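PDB 2EAB: alpha-fucosidase from Bifidobacterium bifidum, which probably hydrolyses alpha-1,2-linked L-fucose from glycans, this chain being the catalytic portion of a longer, apparently membrane-attached protein. Local coordinates for residues T73-G85 against I278-R292. Sequence-based numbering, arbitrary orientation.
Sequences TFNEETLWTGGPG and IAAATDYKQKYPSYR. With CA (calcium ion), chain C; EDO (1,2-ethanediol), chain H.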
# COMPACT_ATOMS: atom_id res chain seq x y z
N THR A 73 -20.94 7.19 4.49
CA THR A 73 -19.88 8.18 4.52
C THR A 73 -19.18 8.19 3.16
O THR A 73 -18.92 7.12 2.59
CB THR A 73 -18.93 7.89 5.70
OG1 THR A 73 -19.67 8.00 6.93
CG2 THR A 73 -17.76 8.86 5.73
N PHE A 74 -18.92 9.38 2.63
CA PHE A 74 -18.55 9.53 1.23
C PHE A 74 -17.18 10.16 1.04
O PHE A 74 -16.82 11.12 1.74
CB PHE A 74 -19.62 10.37 0.50
CG PHE A 74 -19.43 10.42 -0.99
CD1 PHE A 74 -19.91 9.40 -1.81
CD2 PHE A 74 -18.75 11.48 -1.58
CE1 PHE A 74 -19.73 9.45 -3.18
CE2 PHE A 74 -18.56 11.53 -2.96
CZ PHE A 74 -19.05 10.51 -3.76
N ASN A 75 -16.43 9.63 0.07
CA ASN A 75 -15.10 10.11 -0.29
C ASN A 75 -14.91 10.21 -1.79
O ASN A 75 -15.47 9.41 -2.56
CB ASN A 75 -14.03 9.15 0.23
CG ASN A 75 -13.76 9.29 1.71
OD1 ASN A 75 -13.07 10.22 2.14
ND2 ASN A 75 -14.27 8.37 2.48
N GLU A 76 -14.08 11.16 -2.20
CA GLU A 76 -13.47 11.14 -3.53
C GLU A 76 -11.97 11.38 -3.35
O GLU A 76 -11.55 12.27 -2.61
CB GLU A 76 -14.11 12.18 -4.46
CG GLU A 76 -13.95 11.87 -5.95
CD GLU A 76 -12.68 12.43 -6.59
OE1 GLU A 76 -12.43 12.10 -7.77
OE2 GLU A 76 -11.96 13.20 -5.92
N GLU A 77 -11.17 10.59 -4.07
CA GLU A 77 -9.73 10.47 -3.85
C GLU A 77 -8.94 11.78 -3.99
O GLU A 77 -7.84 11.89 -3.45
CB GLU A 77 -9.13 9.42 -4.79
CG GLU A 77 -9.32 9.79 -6.26
CD GLU A 77 -8.47 9.01 -7.24
OE1 GLU A 77 -8.76 9.14 -8.45
OE2 GLU A 77 -7.52 8.31 -6.83
N THR A 78 -9.47 12.74 -4.75
CA THR A 78 -8.72 13.96 -5.02
C THR A 78 -9.11 15.15 -4.15
O THR A 78 -8.61 16.26 -4.38
CB THR A 78 -8.78 14.39 -6.51
OG1 THR A 78 -10.11 14.82 -6.85
CG2 THR A 78 -8.36 13.25 -7.44
N LEU A 79 -9.97 14.94 -3.15
CA LEU A 79 -10.40 16.05 -2.29
C LEU A 79 -9.32 16.32 -1.25
O LEU A 79 -9.36 15.83 -0.12
CB LEU A 79 -11.77 15.79 -1.66
CG LEU A 79 -12.43 17.06 -1.12
CD1 LEU A 79 -12.93 17.95 -2.26
CD2 LEU A 79 -13.57 16.73 -0.18
N TRP A 80 -8.35 17.12 -1.69
CA TRP A 80 -7.12 17.39 -0.96
C TRP A 80 -6.94 18.90 -0.80
O TRP A 80 -6.96 19.63 -1.79
CB TRP A 80 -5.94 16.85 -1.77
CG TRP A 80 -5.44 15.49 -1.37
CD1 TRP A 80 -5.86 14.27 -1.82
CD2 TRP A 80 -4.39 15.24 -0.45
NE1 TRP A 80 -5.11 13.27 -1.22
CE2 TRP A 80 -4.20 13.85 -0.37
CE3 TRP A 80 -3.56 16.08 0.32
CZ2 TRP A 80 -3.24 13.27 0.46
CZ3 TRP A 80 -2.61 15.51 1.14
CH2 TRP A 80 -2.46 14.12 1.21
N THR A 81 -6.77 19.36 0.43
CA THR A 81 -6.31 20.73 0.67
C THR A 81 -4.79 20.80 0.46
O THR A 81 -4.14 19.78 0.27
CB THR A 81 -6.67 21.22 2.08
OG1 THR A 81 -6.12 20.33 3.04
CG2 THR A 81 -8.18 21.32 2.27
N GLY A 82 -4.25 22.01 0.51
CA GLY A 82 -2.83 22.25 0.27
C GLY A 82 -2.52 22.57 -1.18
O GLY A 82 -3.42 22.68 -2.02
N GLY A 83 -1.24 22.73 -1.48
CA GLY A 83 -0.79 22.89 -2.85
C GLY A 83 -0.94 24.30 -3.39
O GLY A 83 -1.19 25.24 -2.64
N PRO A 84 -0.78 24.47 -4.71
CA PRO A 84 -0.85 25.80 -5.28
C PRO A 84 -2.21 26.43 -4.98
O PRO A 84 -3.24 25.76 -5.03
CB PRO A 84 -0.66 25.56 -6.79
CG PRO A 84 -0.96 24.12 -6.99
CD PRO A 84 -0.56 23.43 -5.73
N GLY A 85 -2.19 27.72 -4.63
CA GLY A 85 -3.40 28.42 -4.23
C GLY A 85 -3.63 28.46 -2.74
O GLY A 85 -4.47 29.23 -2.27
N ILE A 278 -24.90 8.18 -8.09
CA ILE A 278 -24.12 9.18 -7.37
C ILE A 278 -22.76 9.33 -8.03
O ILE A 278 -22.04 8.34 -8.22
CB ILE A 278 -23.94 8.79 -5.88
CG1 ILE A 278 -25.31 8.59 -5.20
CG2 ILE A 278 -23.12 9.84 -5.15
CD1 ILE A 278 -25.41 7.33 -4.37
N ALA A 279 -22.41 10.56 -8.38
CA ALA A 279 -21.09 10.84 -8.94
C ALA A 279 -20.49 12.06 -8.27
O ALA A 279 -21.21 12.90 -7.72
CB ALA A 279 -21.18 11.05 -10.44
N ALA A 280 -19.17 12.17 -8.32
CA ALA A 280 -18.47 13.31 -7.75
C ALA A 280 -17.15 13.50 -8.46
O ALA A 280 -16.56 12.55 -8.99
CB ALA A 280 -18.24 13.11 -6.26
N ALA A 281 -16.67 14.74 -8.47
CA ALA A 281 -15.39 15.08 -9.06
C ALA A 281 -14.89 16.41 -8.53
O ALA A 281 -15.66 17.23 -8.02
CB ALA A 281 -15.49 15.15 -10.57
N THR A 282 -13.58 16.60 -8.69
CA THR A 282 -12.95 17.89 -8.49
C THR A 282 -12.23 18.26 -9.78
O THR A 282 -12.17 17.46 -10.72
CB THR A 282 -11.90 17.87 -7.35
OG1 THR A 282 -10.72 17.21 -7.81
CG2 THR A 282 -12.43 17.19 -6.10
N ASP A 283 -11.67 19.47 -9.81
CA ASP A 283 -10.78 19.89 -10.89
C ASP A 283 -9.30 19.62 -10.60
O ASP A 283 -8.43 20.22 -11.21
CB ASP A 283 -11.02 21.36 -11.27
CG ASP A 283 -10.60 22.34 -10.18
OD1 ASP A 283 -10.57 21.96 -9.00
OD2 ASP A 283 -10.30 23.50 -10.53
N TYR A 284 -9.02 18.71 -9.65
CA TYR A 284 -7.64 18.27 -9.42
C TYR A 284 -7.04 17.68 -10.69
O TYR A 284 -7.74 17.02 -11.46
CB TYR A 284 -7.59 17.20 -8.32
CG TYR A 284 -6.20 16.62 -8.15
CD1 TYR A 284 -5.25 17.27 -7.38
CD2 TYR A 284 -5.84 15.43 -8.78
CE1 TYR A 284 -3.96 16.77 -7.24
CE2 TYR A 284 -4.55 14.91 -8.65
CZ TYR A 284 -3.62 15.58 -7.88
OH TYR A 284 -2.35 15.07 -7.75
N LYS A 285 -5.75 17.91 -10.91
CA LYS A 285 -5.00 17.11 -11.88
C LYS A 285 -3.59 16.94 -11.35
O LYS A 285 -3.03 17.86 -10.79
CB LYS A 285 -4.99 17.78 -13.26
CG LYS A 285 -4.48 16.89 -14.39
CD LYS A 285 -4.62 17.59 -15.74
CE LYS A 285 -3.99 16.80 -16.88
NZ LYS A 285 -4.59 15.46 -17.06
N GLN A 286 -3.02 15.75 -11.55
CA GLN A 286 -1.64 15.52 -11.16
C GLN A 286 -0.76 16.07 -12.28
O GLN A 286 -0.32 15.33 -13.18
CB GLN A 286 -1.35 14.05 -10.88
CG GLN A 286 0.01 13.86 -10.22
CD GLN A 286 0.29 12.44 -9.77
OE1 GLN A 286 -0.41 11.49 -10.15
NE2 GLN A 286 1.32 12.28 -8.97
N LYS A 287 -0.54 17.38 -12.22
CA LYS A 287 0.13 18.14 -13.27
C LYS A 287 0.87 19.29 -12.62
O LYS A 287 0.25 20.25 -12.17
CB LYS A 287 -0.90 18.66 -14.29
CG LYS A 287 -0.28 19.41 -15.47
CD LYS A 287 -1.30 19.77 -16.55
CE LYS A 287 -1.60 21.26 -16.57
NZ LYS A 287 -2.15 21.69 -17.89
N TYR A 288 2.19 19.19 -12.56
CA TYR A 288 3.02 20.22 -11.94
C TYR A 288 3.16 21.40 -12.91
O TYR A 288 3.36 21.17 -14.10
CB TYR A 288 4.41 19.63 -11.63
CG TYR A 288 5.37 20.64 -11.06
CD1 TYR A 288 5.43 20.86 -9.68
CD2 TYR A 288 6.22 21.37 -11.89
CE1 TYR A 288 6.30 21.80 -9.14
CE2 TYR A 288 7.10 22.30 -11.37
CZ TYR A 288 7.14 22.51 -10.00
OH TYR A 288 8.01 23.44 -9.50
N PRO A 289 3.10 22.65 -12.40
CA PRO A 289 2.92 23.09 -11.02
C PRO A 289 1.51 23.46 -10.56
O PRO A 289 1.33 23.72 -9.37
CB PRO A 289 3.80 24.33 -10.96
CG PRO A 289 3.60 24.95 -12.32
CD PRO A 289 3.39 23.80 -13.29
N SER A 290 0.53 23.52 -11.47
CA SER A 290 -0.79 24.08 -11.12
C SER A 290 -1.75 23.09 -10.47
O SER A 290 -2.66 23.50 -9.75
CB SER A 290 -1.46 24.69 -12.35
OG SER A 290 -1.92 23.69 -13.23
N TYR A 291 -1.56 21.81 -10.76
CA TYR A 291 -2.39 20.73 -10.22
C TYR A 291 -3.90 20.93 -10.41
O TYR A 291 -4.70 20.60 -9.53
CB TYR A 291 -2.05 20.44 -8.75
CG TYR A 291 -0.65 19.87 -8.60
CD1 TYR A 291 -0.43 18.51 -8.67
CD2 TYR A 291 0.44 20.71 -8.41
CE1 TYR A 291 0.85 17.98 -8.55
CE2 TYR A 291 1.73 20.20 -8.28
CZ TYR A 291 1.93 18.84 -8.36
OH TYR A 291 3.22 18.35 -8.24
N ARG A 292 -4.27 21.46 -11.58
CA ARG A 292 -5.68 21.65 -11.94
C ARG A 292 -5.94 21.25 -13.38
O ARG A 292 -5.05 21.34 -14.22
CB ARG A 292 -6.12 23.10 -11.74
CG ARG A 292 -6.02 23.62 -10.31
CD ARG A 292 -7.01 22.92 -9.38
NE ARG A 292 -7.07 23.55 -8.06
CZ ARG A 292 -6.25 23.28 -7.05
NH1 ARG A 292 -5.30 22.36 -7.18
NH2 ARG A 292 -6.39 23.92 -5.90
CA CA C . -7.13 6.21 -5.21
C1 EDO H . 3.19 16.00 -11.47
O1 EDO H . 4.62 16.15 -11.45
C2 EDO H . 2.62 15.83 -12.93
O2 EDO H . 3.17 16.88 -13.72
O HOH W 1 -11.92 14.23 -9.38
O HOH W 2 -14.38 10.84 -9.29
O HOH W 3 -3.86 23.11 -4.80
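Phe74 reaches across to 278-292, and the far end of its ring points into the notch between two aliphatic bumps: Ala280 CB lies at the ring edge, 3.7 Å from CE2, and Ile278 CG2 comes obliquely against CE1. CG anti to the backbone N (chi1 -172°) carries it there. Strands 73-76 and 278-282 belong to two different antiparallel sheets, facing each other as in the beta-sandwich N-terminal domain of family 95 glycoside hydrolases; their axes pass 7.9 Å apart at 43°. Around Thr282 the contact takes on polar partners. Thr282 OG1 donates to Thr78 OG1 (2.6 Å), which in turn donates a hydrogen bond to the syn lone pair of Glu76 OE2, and Tyr284 N closes an ST turn onto Thr282 OG1. Water bridges Glu76 OE1 to Thr282 N. Beside this chain of hydrogen bonds, Thr78 CB lies 3.5 Å from Tyr284 CB and its CG2 rests obliquely on the ring at CD2; a valine here would probably leave Thr282 OG1 without its acceptor and Glu76 OE2 without one of its donors, with a methyl pressed against the Thr282 hydroxyl. Next door, Glu77 OE2 binds calcium together with the carbonyls of Ser386 and Leu393. Farther along, Pro84 pushes CG between the carbonyl oxygens of Pro289 and Ser290.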